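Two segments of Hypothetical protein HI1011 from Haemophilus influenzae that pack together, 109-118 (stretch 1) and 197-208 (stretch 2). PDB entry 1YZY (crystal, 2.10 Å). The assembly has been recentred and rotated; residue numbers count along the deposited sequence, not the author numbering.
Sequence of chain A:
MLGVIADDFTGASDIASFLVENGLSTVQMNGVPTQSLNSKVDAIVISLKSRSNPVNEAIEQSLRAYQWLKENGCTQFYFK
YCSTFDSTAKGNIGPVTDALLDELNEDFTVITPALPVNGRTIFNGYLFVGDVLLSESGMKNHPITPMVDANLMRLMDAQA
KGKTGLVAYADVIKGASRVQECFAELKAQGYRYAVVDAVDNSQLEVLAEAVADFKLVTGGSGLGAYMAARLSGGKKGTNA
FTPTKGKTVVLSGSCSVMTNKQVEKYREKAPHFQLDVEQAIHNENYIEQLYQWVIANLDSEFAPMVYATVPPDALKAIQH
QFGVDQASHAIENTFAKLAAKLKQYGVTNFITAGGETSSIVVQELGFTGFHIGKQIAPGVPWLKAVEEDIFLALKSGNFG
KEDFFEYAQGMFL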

# COMPACT_ATOMS: atom_id res chain seq x y z
N THR A 109 -1.61 -21.50 11.95
CA THR A 109 -1.36 -20.59 10.84
C THR A 109 0.15 -20.47 10.65
O THR A 109 0.91 -21.00 11.45
CB THR A 109 -1.98 -19.17 11.10
OG1 THR A 109 -1.92 -18.38 9.90
CG2 THR A 109 -1.23 -18.43 12.21
N VAL A 110 0.58 -19.82 9.57
CA VAL A 110 2.01 -19.61 9.28
C VAL A 110 2.45 -18.16 9.47
O VAL A 110 1.65 -17.24 9.43
CB VAL A 110 2.38 -20.05 7.83
CG1 VAL A 110 1.95 -21.48 7.60
CG2 VAL A 110 1.74 -19.12 6.80
N ILE A 111 3.76 -17.98 9.64
CA ILE A 111 4.34 -16.67 9.84
C ILE A 111 5.50 -16.52 8.87
O ILE A 111 6.41 -17.35 8.86
CB ILE A 111 4.86 -16.53 11.29
CG1 ILE A 111 3.69 -16.52 12.27
CG2 ILE A 111 5.78 -15.33 11.45
CD1 ILE A 111 4.11 -16.52 13.70
N THR A 112 5.48 -15.48 8.05
CA THR A 112 6.57 -15.26 7.11
C THR A 112 6.68 -13.87 6.51
O THR A 112 5.91 -13.50 5.62
CB THR A 112 6.59 -16.31 5.96
OG1 THR A 112 7.62 -15.98 5.02
CG2 THR A 112 5.25 -16.37 5.24
N PRO A 113 7.56 -13.03 7.07
CA PRO A 113 7.78 -11.67 6.59
C PRO A 113 8.86 -11.61 5.50
O PRO A 113 9.53 -10.60 5.31
CB PRO A 113 8.43 -10.99 7.79
CG PRO A 113 9.10 -12.12 8.52
CD PRO A 113 8.05 -13.17 8.46
N ALA A 114 9.01 -12.71 4.78
CA ALA A 114 10.04 -12.96 3.77
C ALA A 114 9.68 -12.68 2.31
O ALA A 114 8.56 -12.89 1.85
CB ALA A 114 10.75 -14.32 3.87
N LEU A 115 10.72 -12.24 1.60
CA LEU A 115 10.73 -11.95 0.17
C LEU A 115 12.20 -11.82 -0.21
O LEU A 115 12.76 -10.73 -0.34
CB LEU A 115 9.98 -10.67 -0.18
CG LEU A 115 9.87 -10.42 -1.69
CD1 LEU A 115 9.42 -11.68 -2.41
CD2 LEU A 115 8.89 -9.27 -1.95
N PRO A 116 12.91 -12.95 -0.32
CA PRO A 116 14.34 -13.03 -0.60
C PRO A 116 14.86 -12.14 -1.70
O PRO A 116 15.99 -11.65 -1.61
CB PRO A 116 14.53 -14.51 -0.92
CG PRO A 116 13.52 -15.16 -0.06
CD PRO A 116 12.32 -14.30 -0.32
N VAL A 117 14.08 -11.96 -2.76
CA VAL A 117 14.53 -11.12 -3.87
C VAL A 117 14.68 -9.67 -3.42
O VAL A 117 15.55 -8.94 -3.91
CB VAL A 117 13.58 -11.24 -5.09
CG1 VAL A 117 12.29 -10.45 -4.87
CG2 VAL A 117 14.30 -10.83 -6.37
N ASN A 118 13.87 -9.28 -2.44
CA ASN A 118 13.92 -7.93 -1.91
C ASN A 118 14.66 -7.84 -0.58
O ASN A 118 14.36 -7.00 0.27
CB ASN A 118 12.51 -7.34 -1.82
CG ASN A 118 11.93 -7.01 -3.20
OD1 ASN A 118 12.68 -6.73 -4.15
ND2 ASN A 118 10.61 -7.05 -3.32
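Stretch 2, residues 197-208: DAVDNSQLEVLA

Stretch 2 (197-208) lies along stretch 1 as a loop, extended at Ala-198 and Asp-200 but bent at Val-199, that leads into a helix, and the two bury 441 Å² between them, both sides summed. Its loop runs beside stretch 1 in the same sense: the CA of Thr-112 is 7.8 Å from the CA of Asp-197, Ala-114 CA is 6.7 Å from Ala-198 CA, and Pro-116 CA is 5.3 Å from Asp-200 CA, so the backbones draw together toward the 3-10 segment at 116-117. The helix then leads back toward the strand, where Leu-207 CA stands 9.2 Å from Val-110 CA. Asp-197 points its CB away and makes no direct contact; its carbonyl O accepts a weak bond of 3.4 Å from a water that also lies 2.7 Å from Thr-112 OG1. Ala-198, extended at -177/98, points toward stretch 1. Its CB meets Ala-114 CB at 4.2 Å and Pro-116 CG at 4.2 Å, while Ala-198 O lies 3.4 Å from Pro-116 CG. Val-199 (-102/-6) points its CB away and offers backbone instead, its O 3.6 Å from Pro-116 CB. Asp-200 (chi1 t) also points away; its C is 3.6 Å from Pro-116 CG. Asp-200 OD1 caps the coming helix by accepting from Ser-202 N at 3.0 Å, and also accepts from Ser-202 OG at 2.8 Å. The ring of Pro-116, the residue of stretch 1 with the most area covered, thus rests against successive backbone groups. Asn-201 starts sideways, but its amide reaches across: Asn-201 OD1 accepts from Val-117 N at 2.8 Å, the one direct hydrogen bond between the stretches, with an N-H...O angle of 135°. The same OD1 lies 3.5 Å from Pro-116 CD, and Asn-201 ND2 is 3.6 Å from Leu-115 CD1. Ser-202 is in the helix and out of reach, and Gln-203, though its CB points toward stretch 1, makes no contact. One residue on, Leu-204 (chi1 m, chi2 t) packs against residues 112 to 116: its CD1 lies 3.4 Å from Ala-114 O, 3.7 Å from Pro-116 CD and 3.9 Å from Leu-115 CD1, and its CD2 is 3.9 Å from Thr-112 OG1. Leu-207 (t, p), three residues after Leu-204 and so about one helical turn on, again points toward stretch 1, with CD2 3.7 Å from Thr-112 CG2 and CD1 4.5 Å from Val-110 CG1. Ala-208 makes no contact, and the helix continues beyond it.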

# COMPACT_ATOMS: atom_id res chain seq x y z
N ASP A 197 11.09 -20.98 6.67
CA ASP A 197 12.29 -20.44 6.06
C ASP A 197 12.11 -20.07 4.59
O ASP A 197 11.19 -20.55 3.91
CB ASP A 197 13.43 -21.46 6.18
CG ASP A 197 14.13 -21.42 7.52
OD1 ASP A 197 13.71 -20.64 8.40
OD2 ASP A 197 15.11 -22.17 7.69
N ALA A 198 13.03 -19.25 4.08
CA ALA A 198 13.02 -18.84 2.68
C ALA A 198 14.22 -17.97 2.42
O ALA A 198 14.25 -16.80 2.79
CB ALA A 198 11.74 -18.08 2.35
N VAL A 199 15.27 -18.56 1.86
CA VAL A 199 16.48 -17.81 1.52
C VAL A 199 16.48 -17.53 0.02
O VAL A 199 17.31 -16.78 -0.49
CB VAL A 199 17.76 -18.58 1.90
CG1 VAL A 199 17.95 -18.57 3.40
CG2 VAL A 199 17.69 -20.01 1.38
N ASP A 200 15.49 -18.11 -0.65
CA ASP A 200 15.29 -17.99 -2.08
C ASP A 200 13.78 -17.91 -2.35
O ASP A 200 12.99 -18.53 -1.64
CB ASP A 200 15.88 -19.23 -2.77
CG ASP A 200 15.69 -19.21 -4.25
OD1 ASP A 200 14.76 -19.89 -4.73
OD2 ASP A 200 16.47 -18.51 -4.93
N ASN A 201 13.39 -17.17 -3.38
CA ASN A 201 11.97 -16.99 -3.71
C ASN A 201 11.15 -18.23 -4.00
O ASN A 201 9.93 -18.21 -3.82
CB ASN A 201 11.83 -15.99 -4.86
CG ASN A 201 11.60 -14.54 -4.47
OD1 ASN A 201 12.40 -13.95 -3.76
ND2 ASN A 201 10.49 -13.97 -4.92
N SER A 202 11.78 -19.29 -4.49
CA SER A 202 11.02 -20.50 -4.77
C SER A 202 10.43 -21.10 -3.50
O SER A 202 9.45 -21.85 -3.56
CB SER A 202 11.87 -21.54 -5.52
OG SER A 202 12.92 -22.05 -4.72
N GLN A 203 11.01 -20.77 -2.35
CA GLN A 203 10.50 -21.26 -1.07
C GLN A 203 9.12 -20.68 -0.76
O GLN A 203 8.34 -21.30 -0.03
CB GLN A 203 11.47 -20.93 0.08
CG GLN A 203 12.54 -21.97 0.34
CD GLN A 203 13.82 -21.69 -0.41
OE1 GLN A 203 14.09 -22.28 -1.46
NE2 GLN A 203 14.66 -20.83 0.15
N LEU A 204 8.84 -19.47 -1.26
CA LEU A 204 7.54 -18.82 -1.04
C LEU A 204 6.52 -19.42 -1.98
O LEU A 204 5.32 -19.47 -1.68
CB LEU A 204 7.65 -17.30 -1.26
CG LEU A 204 8.53 -16.56 -0.26
CD1 LEU A 204 8.79 -15.15 -0.74
CD2 LEU A 204 7.89 -16.58 1.14
N GLU A 205 7.01 -19.87 -3.13
CA GLU A 205 6.20 -20.51 -4.15
C GLU A 205 5.72 -21.87 -3.61
O GLU A 205 4.58 -22.30 -3.88
CB GLU A 205 7.06 -20.68 -5.40
CG GLU A 205 6.35 -21.15 -6.66
CD GLU A 205 7.22 -21.00 -7.90
OE1 GLU A 205 6.68 -21.12 -9.02
OE2 GLU A 205 8.44 -20.75 -7.76
N VAL A 206 6.59 -22.56 -2.88
CA VAL A 206 6.27 -23.85 -2.26
C VAL A 206 5.25 -23.64 -1.15
O VAL A 206 4.25 -24.35 -1.07
CB VAL A 206 7.55 -24.51 -1.67
CG1 VAL A 206 7.18 -25.72 -0.80
CG2 VAL A 206 8.50 -24.94 -2.79
N LEU A 207 5.54 -22.68 -0.26
CA LEU A 207 4.65 -22.35 0.86
C LEU A 207 3.28 -21.95 0.34
O LEU A 207 2.26 -22.41 0.84
CB LEU A 207 5.24 -21.22 1.71
CG LEU A 207 4.45 -20.85 2.97
CD1 LEU A 207 4.20 -22.10 3.81
CD2 LEU A 207 5.20 -19.81 3.79
N ALA A 208 3.26 -21.09 -0.68
CA ALA A 208 2.01 -20.62 -1.29
C ALA A 208 1.11 -21.80 -1.64
O ALA A 208 -0.11 -21.75 -1.43
CB ALA A 208 2.31 -19.82 -2.54
O HOH W 1 8.86 -18.13 4.02